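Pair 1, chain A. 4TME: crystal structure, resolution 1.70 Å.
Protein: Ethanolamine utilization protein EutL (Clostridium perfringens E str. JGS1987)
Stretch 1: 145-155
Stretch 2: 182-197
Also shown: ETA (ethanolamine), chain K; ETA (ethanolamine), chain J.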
# COMPACT_ATOMS: atom_id res chain seq x y z
N GLU A 145 -16.15 -22.30 -16.85
CA GLU A 145 -17.00 -22.40 -15.66
C GLU A 145 -17.41 -21.01 -15.20
O GLU A 145 -16.76 -20.03 -15.54
CB GLU A 145 -16.25 -23.13 -14.54
CG GLU A 145 -16.17 -24.63 -14.76
CD GLU A 145 -17.52 -25.27 -14.71
OE1 GLU A 145 -18.13 -25.28 -13.61
OE2 GLU A 145 -17.98 -25.75 -15.76
N ALA A 146 -18.50 -20.93 -14.42
CA ALA A 146 -19.01 -19.64 -13.95
C ALA A 146 -18.36 -19.20 -12.64
O ALA A 146 -17.93 -20.04 -11.84
CB ALA A 146 -20.52 -19.71 -13.77
N LEU A 147 -18.33 -17.89 -12.43
CA LEU A 147 -17.90 -17.32 -11.14
C LEU A 147 -18.85 -16.25 -10.67
O LEU A 147 -19.46 -15.55 -11.48
CB LEU A 147 -16.50 -16.67 -11.22
CG LEU A 147 -15.27 -17.54 -11.38
CD1 LEU A 147 -14.09 -16.65 -11.61
CD2 LEU A 147 -15.08 -18.42 -10.14
N ALA A 148 -18.95 -16.09 -9.34
CA ALA A 148 -19.41 -14.85 -8.75
C ALA A 148 -18.17 -14.04 -8.35
O ALA A 148 -17.35 -14.52 -7.58
CB ALA A 148 -20.28 -15.13 -7.53
N TYR A 149 -18.03 -12.85 -8.90
CA TYR A 149 -16.91 -11.95 -8.63
C TYR A 149 -17.43 -10.86 -7.70
O TYR A 149 -18.20 -10.00 -8.13
CB TYR A 149 -16.38 -11.41 -9.97
CG TYR A 149 -15.04 -10.69 -9.93
CD1 TYR A 149 -14.54 -10.08 -8.79
CD2 TYR A 149 -14.26 -10.64 -11.09
CE1 TYR A 149 -13.30 -9.42 -8.80
CE2 TYR A 149 -13.06 -10.00 -11.12
CZ TYR A 149 -12.58 -9.38 -9.99
OH TYR A 149 -11.37 -8.74 -10.04
N LEU A 150 -17.08 -10.98 -6.41
CA LEU A 150 -17.71 -10.20 -5.34
C LEU A 150 -16.67 -9.28 -4.71
O LEU A 150 -15.65 -9.76 -4.21
CB LEU A 150 -18.29 -11.14 -4.28
CG LEU A 150 -19.22 -12.22 -4.83
CD1 LEU A 150 -19.75 -13.12 -3.70
CD2 LEU A 150 -20.38 -11.62 -5.61
N VAL A 151 -16.91 -7.96 -4.74
CA VAL A 151 -15.98 -6.99 -4.17
C VAL A 151 -16.74 -5.90 -3.42
O VAL A 151 -17.73 -5.39 -3.91
CB VAL A 151 -15.11 -6.33 -5.27
CG1 VAL A 151 -14.08 -5.38 -4.64
CG2 VAL A 151 -14.40 -7.39 -6.09
N ALA A 152 -16.27 -5.57 -2.23
CA ALA A 152 -16.83 -4.45 -1.48
C ALA A 152 -15.78 -3.93 -0.50
O ALA A 152 -14.71 -4.51 -0.37
CB ALA A 152 -18.11 -4.88 -0.73
N PRO A 153 -16.08 -2.82 0.19
CA PRO A 153 -15.09 -2.37 1.18
C PRO A 153 -14.96 -3.41 2.31
O PRO A 153 -15.80 -4.30 2.41
CB PRO A 153 -15.67 -1.04 1.67
CG PRO A 153 -16.54 -0.57 0.51
CD PRO A 153 -17.17 -1.85 0.01
N PRO A 154 -13.90 -3.33 3.12
CA PRO A 154 -13.51 -4.46 3.99
C PRO A 154 -14.62 -5.08 4.87
O PRO A 154 -14.80 -6.29 4.76
CB PRO A 154 -12.39 -3.84 4.84
CG PRO A 154 -11.77 -2.87 3.86
CD PRO A 154 -12.93 -2.22 3.21
N LEU A 155 -15.29 -4.33 5.73
CA LEU A 155 -16.26 -4.96 6.63
C LEU A 155 -17.49 -5.43 5.85
O LEU A 155 -17.99 -6.53 6.08
CB LEU A 155 -16.64 -4.01 7.77
CG LEU A 155 -17.65 -4.54 8.81
CD1 LEU A 155 -17.35 -3.95 10.17
CD2 LEU A 155 -19.08 -4.22 8.42
N THR A 182 -6.31 -1.33 -3.19
CA THR A 182 -7.27 -0.24 -3.23
C THR A 182 -8.15 -0.17 -1.97
O THR A 182 -9.10 0.61 -1.94
CB THR A 182 -8.22 -0.32 -4.46
OG1 THR A 182 -9.04 -1.50 -4.39
CG2 THR A 182 -7.40 -0.34 -5.77
N ASN A 183 -7.82 -0.98 -0.97
CA ASN A 183 -8.56 -1.04 0.30
C ASN A 183 -9.98 -1.57 0.14
O ASN A 183 -10.93 -1.11 0.79
CB ASN A 183 -8.57 0.34 0.98
CG ASN A 183 -7.17 0.79 1.33
OD1 ASN A 183 -6.35 -0.02 1.75
ND2 ASN A 183 -6.85 2.07 1.07
N PHE A 184 -10.11 -2.56 -0.73
CA PHE A 184 -11.32 -3.36 -0.87
C PHE A 184 -11.04 -4.82 -0.47
O PHE A 184 -9.95 -5.15 0.03
CB PHE A 184 -11.85 -3.27 -2.32
CG PHE A 184 -12.62 -2.01 -2.60
CD1 PHE A 184 -11.98 -0.78 -2.75
CD2 PHE A 184 -14.00 -2.04 -2.72
CE1 PHE A 184 -12.72 0.38 -3.02
CE2 PHE A 184 -14.74 -0.89 -2.99
CZ PHE A 184 -14.09 0.33 -3.13
N ALA A 185 -12.03 -5.68 -0.65
CA ALA A 185 -11.92 -7.08 -0.28
C ALA A 185 -13.02 -7.83 -0.99
O ALA A 185 -13.87 -7.22 -1.64
CB ALA A 185 -12.05 -7.24 1.23
N GLY A 186 -13.03 -9.15 -0.86
CA GLY A 186 -14.10 -9.93 -1.46
C GLY A 186 -13.60 -11.31 -1.85
O GLY A 186 -12.72 -11.85 -1.19
N ALA A 187 -14.17 -11.88 -2.92
CA ALA A 187 -13.81 -13.24 -3.29
C ALA A 187 -14.31 -13.58 -4.68
O ALA A 187 -15.19 -12.91 -5.22
CB ALA A 187 -14.39 -14.24 -2.29
N LEU A 188 -13.75 -14.65 -5.21
CA LEU A 188 -14.28 -15.37 -6.35
C LEU A 188 -14.91 -16.66 -5.86
O LEU A 188 -14.23 -17.48 -5.22
CB LEU A 188 -13.20 -15.71 -7.38
CG LEU A 188 -12.37 -14.56 -7.94
CD1 LEU A 188 -11.26 -15.07 -8.88
CD2 LEU A 188 -13.25 -13.54 -8.65
N LEU A 189 -16.19 -16.85 -6.15
CA LEU A 189 -16.90 -18.07 -5.77
C LEU A 189 -17.31 -18.79 -7.04
O LEU A 189 -17.58 -18.14 -8.04
CB LEU A 189 -18.14 -17.80 -4.92
CG LEU A 189 -17.97 -16.80 -3.77
CD1 LEU A 189 -19.28 -16.63 -3.02
CD2 LEU A 189 -16.87 -17.29 -2.81
N THR A 190 -17.41 -20.11 -7.01
CA THR A 190 -17.86 -20.84 -8.21
C THR A 190 -19.01 -21.78 -7.91
O THR A 190 -19.24 -22.18 -6.77
CB THR A 190 -16.70 -21.63 -8.87
OG1 THR A 190 -17.12 -22.07 -10.18
CG2 THR A 190 -16.29 -22.85 -8.05
N GLY A 191 -19.73 -22.14 -8.97
CA GLY A 191 -20.86 -23.05 -8.90
C GLY A 191 -21.60 -22.97 -10.22
O GLY A 191 -21.04 -22.47 -11.20
N SER A 192 -22.83 -23.46 -10.27
CA SER A 192 -23.64 -23.33 -11.47
C SER A 192 -23.89 -21.84 -11.75
O SER A 192 -23.68 -21.00 -10.88
CB SER A 192 -24.96 -24.07 -11.33
OG SER A 192 -25.80 -23.42 -10.40
N GLN A 193 -24.34 -21.51 -12.95
CA GLN A 193 -24.61 -20.11 -13.26
C GLN A 193 -25.73 -19.55 -12.36
O GLN A 193 -25.64 -18.41 -11.89
CB GLN A 193 -24.97 -19.94 -14.74
CG GLN A 193 -23.73 -20.05 -15.62
CD GLN A 193 -24.02 -19.91 -17.10
OE1 GLN A 193 -25.13 -19.57 -17.50
NE2 GLN A 193 -23.01 -20.18 -17.92
N SER A 194 -26.74 -20.36 -12.07
CA SER A 194 -27.84 -19.92 -11.22
C SER A 194 -27.35 -19.74 -9.77
O SER A 194 -27.74 -18.79 -9.09
CB SER A 194 -29.03 -20.88 -11.31
OG SER A 194 -28.80 -22.10 -10.62
N ALA A 195 -26.46 -20.62 -9.31
CA ALA A 195 -25.90 -20.47 -7.96
C ALA A 195 -25.01 -19.25 -7.84
O ALA A 195 -25.01 -18.57 -6.81
CB ALA A 195 -25.13 -21.72 -7.56
N CYS A 196 -24.23 -18.96 -8.88
CA CYS A 196 -23.39 -17.76 -8.86
C CYS A 196 -24.27 -16.51 -8.87
O CYS A 196 -23.99 -15.55 -8.16
CB CYS A 196 -22.40 -17.75 -10.03
SG CYS A 196 -21.08 -18.98 -9.86
N LYS A 197 -25.36 -16.53 -9.62
CA LYS A 197 -26.28 -15.39 -9.62
C LYS A 197 -26.93 -15.19 -8.24
O LYS A 197 -27.07 -14.06 -7.76
CB LYS A 197 -27.35 -15.57 -10.70
CG LYS A 197 -28.41 -14.49 -10.71
CD LYS A 197 -27.81 -13.11 -10.94
CE LYS A 197 -28.89 -12.03 -10.99
NZ LYS A 197 -28.31 -10.66 -10.96
CA ETA K . -12.61 -1.25 -6.37
N ETA K . -11.20 -0.90 -6.30
C ETA K . -13.42 -0.10 -6.95
O ETA K . -12.96 0.31 -8.21
CA ETA J . -9.56 -7.71 -5.58
N ETA J . -9.23 -6.91 -6.73
C ETA J . -10.55 -6.93 -4.74
O ETA J . -9.93 -5.80 -4.17
O HOH W 1 -19.96 -23.30 -13.60
O HOH W 2 -17.11 -24.56 -11.03

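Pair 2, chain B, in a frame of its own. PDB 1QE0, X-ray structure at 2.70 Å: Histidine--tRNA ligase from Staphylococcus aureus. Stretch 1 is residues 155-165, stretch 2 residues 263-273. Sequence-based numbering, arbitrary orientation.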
# COMPACT_ATOMS: atom_id res chain seq x y z
N GLY B 155 -4.27 14.09 -12.39
CA GLY B 155 -4.21 15.40 -13.01
C GLY B 155 -3.02 15.66 -13.92
O GLY B 155 -2.87 16.77 -14.44
N LEU B 156 -2.14 14.68 -14.07
CA LEU B 156 -0.98 14.85 -14.94
C LEU B 156 -1.54 15.13 -16.29
O LEU B 156 -2.61 14.63 -16.64
CB LEU B 156 -0.15 13.59 -14.99
CG LEU B 156 1.03 13.49 -14.02
CD1 LEU B 156 1.19 14.77 -13.25
CD2 LEU B 156 0.85 12.29 -13.11
N LYS B 157 -0.82 15.89 -17.09
CA LYS B 157 -1.36 16.24 -18.37
C LYS B 157 -0.51 16.19 -19.59
O LYS B 157 -1.06 16.23 -20.69
CB LYS B 157 -1.98 17.62 -18.29
CG LYS B 157 -3.49 17.65 -18.41
CD LYS B 157 -3.99 18.95 -17.82
CE LYS B 157 -3.85 18.93 -16.30
NZ LYS B 157 -5.14 18.50 -15.76
N HIS B 158 0.80 16.16 -19.48
CA HIS B 158 1.58 16.13 -20.72
C HIS B 158 2.10 14.74 -21.00
O HIS B 158 3.29 14.51 -21.27
CB HIS B 158 2.64 17.25 -20.74
CG HIS B 158 2.05 18.63 -20.87
ND1 HIS B 158 0.72 18.85 -21.17
CD2 HIS B 158 2.61 19.86 -20.78
CE1 HIS B 158 0.49 20.15 -21.26
NE2 HIS B 158 1.62 20.78 -21.03
N LEU B 159 1.16 13.80 -20.89
CA LEU B 159 1.40 12.37 -21.09
C LEU B 159 1.46 12.04 -22.57
O LEU B 159 0.89 12.75 -23.39
CB LEU B 159 0.29 11.54 -20.42
CG LEU B 159 0.43 11.22 -18.94
CD1 LEU B 159 1.72 11.82 -18.42
CD2 LEU B 159 -0.79 11.73 -18.20
N LYS B 160 2.09 10.92 -22.88
CA LYS B 160 2.25 10.51 -24.26
C LYS B 160 2.52 9.01 -24.29
O LYS B 160 3.58 8.55 -23.86
CB LYS B 160 3.38 11.37 -24.85
CG LYS B 160 4.41 10.77 -25.76
CD LYS B 160 5.64 11.66 -25.64
CE LYS B 160 5.96 12.50 -26.87
NZ LYS B 160 5.04 13.64 -27.15
N LEU B 161 1.47 8.27 -24.66
CA LEU B 161 1.50 6.81 -24.72
C LEU B 161 2.15 6.37 -26.03
O LEU B 161 1.76 6.79 -27.10
CB LEU B 161 0.07 6.24 -24.58
CG LEU B 161 -0.35 4.76 -24.64
CD1 LEU B 161 0.82 3.87 -24.93
CD2 LEU B 161 -0.99 4.34 -23.35
N VAL B 162 3.14 5.50 -25.91
CA VAL B 162 3.89 5.00 -27.03
C VAL B 162 3.79 3.48 -27.03
O VAL B 162 4.12 2.84 -26.03
CB VAL B 162 5.34 5.43 -26.88
CG1 VAL B 162 6.16 4.93 -28.02
CG2 VAL B 162 5.41 6.94 -26.77
N ILE B 163 3.34 2.91 -28.15
CA ILE B 163 3.16 1.46 -28.29
C ILE B 163 3.90 0.91 -29.51
O ILE B 163 4.34 1.65 -30.37
CB ILE B 163 1.68 1.11 -28.45
CG1 ILE B 163 1.16 1.67 -29.75
CG2 ILE B 163 0.85 1.70 -27.32
CD1 ILE B 163 -0.29 1.32 -29.99
N ASN B 164 4.01 -0.41 -29.57
CA ASN B 164 4.66 -1.13 -30.65
C ASN B 164 4.28 -2.61 -30.49
O ASN B 164 3.70 -3.02 -29.48
CB ASN B 164 6.20 -0.97 -30.60
CG ASN B 164 6.91 -1.68 -31.78
OD1 ASN B 164 8.01 -2.25 -31.67
ND2 ASN B 164 6.23 -1.69 -32.92
N SER B 165 4.60 -3.42 -31.49
CA SER B 165 4.30 -4.82 -31.42
C SER B 165 5.47 -5.57 -31.96
O SER B 165 5.97 -5.25 -33.02
CB SER B 165 3.11 -5.15 -32.27
OG SER B 165 2.94 -6.56 -32.26
N THR B 263 5.90 -10.82 -26.17
CA THR B 263 5.14 -10.85 -27.40
C THR B 263 4.28 -9.61 -27.53
O THR B 263 4.23 -8.76 -26.64
CB THR B 263 4.20 -12.10 -27.45
OG1 THR B 263 4.86 -13.24 -26.91
CG2 THR B 263 3.82 -12.42 -28.86
N HIS B 264 3.64 -9.52 -28.69
CA HIS B 264 2.73 -8.45 -29.06
C HIS B 264 2.92 -7.05 -28.51
O HIS B 264 4.00 -6.45 -28.68
CB HIS B 264 1.31 -8.91 -28.83
CG HIS B 264 0.89 -9.99 -29.74
ND1 HIS B 264 0.90 -11.32 -29.38
CD2 HIS B 264 0.38 -9.96 -31.00
CE1 HIS B 264 0.42 -12.06 -30.37
NE2 HIS B 264 0.10 -11.24 -31.35
N THR B 265 1.88 -6.51 -27.87
CA THR B 265 1.93 -5.16 -27.35
C THR B 265 3.03 -4.79 -26.40
O THR B 265 3.32 -5.51 -25.45
CB THR B 265 0.62 -4.77 -26.78
OG1 THR B 265 -0.34 -4.97 -27.81
CG2 THR B 265 0.61 -3.30 -26.39
N ALA B 266 3.68 -3.68 -26.71
CA ALA B 266 4.76 -3.15 -25.90
C ALA B 266 4.40 -1.68 -25.84
O ALA B 266 3.87 -1.15 -26.80
CB ALA B 266 6.08 -3.35 -26.60
N PHE B 267 4.56 -1.08 -24.66
CA PHE B 267 4.22 0.32 -24.52
C PHE B 267 5.04 1.00 -23.44
O PHE B 267 5.73 0.34 -22.65
CB PHE B 267 2.73 0.51 -24.28
CG PHE B 267 2.28 0.16 -22.90
CD1 PHE B 267 2.00 -1.16 -22.56
CD2 PHE B 267 2.21 1.14 -21.90
CE1 PHE B 267 1.65 -1.51 -21.26
CE2 PHE B 267 1.86 0.81 -20.59
CZ PHE B 267 1.58 -0.51 -20.27
N GLU B 268 4.96 2.33 -23.44
CA GLU B 268 5.67 3.17 -22.50
C GLU B 268 4.83 4.41 -22.43
O GLU B 268 4.34 4.86 -23.46
CB GLU B 268 7.02 3.49 -23.07
CG GLU B 268 8.08 3.01 -22.15
CD GLU B 268 9.47 3.19 -22.71
OE1 GLU B 268 10.29 2.26 -22.52
OE2 GLU B 268 9.75 4.26 -23.31
N LEU B 269 4.56 4.89 -21.21
CA LEU B 269 3.77 6.10 -21.02
C LEU B 269 4.83 7.13 -20.75
O LEU B 269 5.77 6.87 -19.99
CB LEU B 269 2.86 6.02 -19.80
CG LEU B 269 1.52 6.78 -19.88
CD1 LEU B 269 0.88 6.91 -18.56
CD2 LEU B 269 1.70 8.13 -20.42
N MET B 270 4.74 8.28 -21.42
CA MET B 270 5.75 9.27 -21.16
C MET B 270 5.23 10.67 -20.88
O MET B 270 4.09 11.02 -21.20
CB MET B 270 6.88 9.25 -22.20
CG MET B 270 6.71 8.24 -23.33
SD MET B 270 8.29 7.87 -24.10
CE MET B 270 9.10 7.10 -22.75
N MET B 271 6.06 11.36 -20.12
CA MET B 271 5.82 12.71 -19.65
C MET B 271 6.77 13.63 -20.33
O MET B 271 8.00 13.42 -20.34
CB MET B 271 6.07 12.74 -18.13
CG MET B 271 6.44 14.08 -17.47
SD MET B 271 5.04 14.97 -16.72
CE MET B 271 3.87 13.68 -16.50
N ASP B 272 6.18 14.63 -20.96
CA ASP B 272 6.94 15.66 -21.62
C ASP B 272 7.06 16.73 -20.54
O ASP B 272 6.05 17.33 -20.14
CB ASP B 272 6.14 16.23 -22.81
CG ASP B 272 6.00 15.26 -23.97
OD1 ASP B 272 4.88 15.17 -24.53
OD2 ASP B 272 7.02 14.62 -24.32
N ASN B 273 8.26 16.89 -20.00
CA ASN B 273 8.46 17.92 -18.99
C ASN B 273 9.88 18.46 -19.02
O ASN B 273 10.82 17.79 -18.60
CB ASN B 273 8.10 17.43 -17.59
CG ASN B 273 7.86 18.57 -16.63
OD1 ASN B 273 8.81 19.29 -16.27
ND2 ASN B 273 6.59 18.78 -16.22

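The sharpest difference lies where G186(A) of pair 1 superposes on F267(B) of pair 2. In pair 1 the strands come together at V151(A) and G186(A), 4.4 Å between CA atoms, and a CB on the glycine would fall 1.9 Å from L150(A) O; its phi/psi of 149/-149° by itself calls for glycine. In pair 2 the corresponding CA atoms of I163(B) and F267(B) lie still closer, at 4.1 Å. F267(B) has ordinary extended backbone angles (-152/168°), and its CA lies 1.4 Å from that of the glycine after superposition. The end of its side chain leads away from stretch 1, while F267(B) CB packs 3.8 Å from I163(B) CG2 and 3.9 Å from L161(B) CD1.

Around this point the backbones agree closely. Fourteen central residues superpose with an RMSD of 0.7 Å, and both pairs are antiparallel, the strand directions differing by 156° in pair 1 and 153° in pair 2. Paired hydrogen bonds recur at matched positions: L150(A) N to A187(A) O (3.0 Å) and A187(A) N to L150(A) O (2.9 Å) correspond to V162(B) N to E268(B) O and E268(B) N to V162(B) O, both 2.8 Å.

On the face bearing L147(A), Y149(A) and L188(A), a leucine-leucine contact occurs in both pairs: L147(A) CD1 lies 4.2 Å from L188(A) CD1, and L159(B) CG lies 3.7 Å from L269(B) CD2. What pair 1 adds is an aromatic ring, at the position of L161(B): L188(A) CD2 lies over one face of Y149(A), 3.8 Å from the ring centroid. Farther along, T190(A) matches M271(B). The threonine hydroxyl donates from OG1 to A146(A) O at 2.7 Å, whereas the methionine makes an apolar contact, its CE 3.4 Å from L159(B) CD1.

On the other face A148(A) matches K160(B), an alanine against a lysine. A148(A) packs against the helix that follows the strand, its CB 4.2 Å from C196(A) CB. In pair 2, K160(B) NZ forms a salt bridge with D272(B) OD1 at 3.0 Å; the aspartate superposes on G191(A), which has no side chain to offer. At the neighbouring position on this face the packing is alike in kind: L150(A) CD1 meets L189(A) CD1 at 3.6 Å, and the equivalent V162(B) CG2 meets M270(B) CG at 3.9 Å. The side-chain centres of L189(A) and M270(B) differ by just 0.5 Å, so an unbranched methionine fills nearly the same place as a leucine.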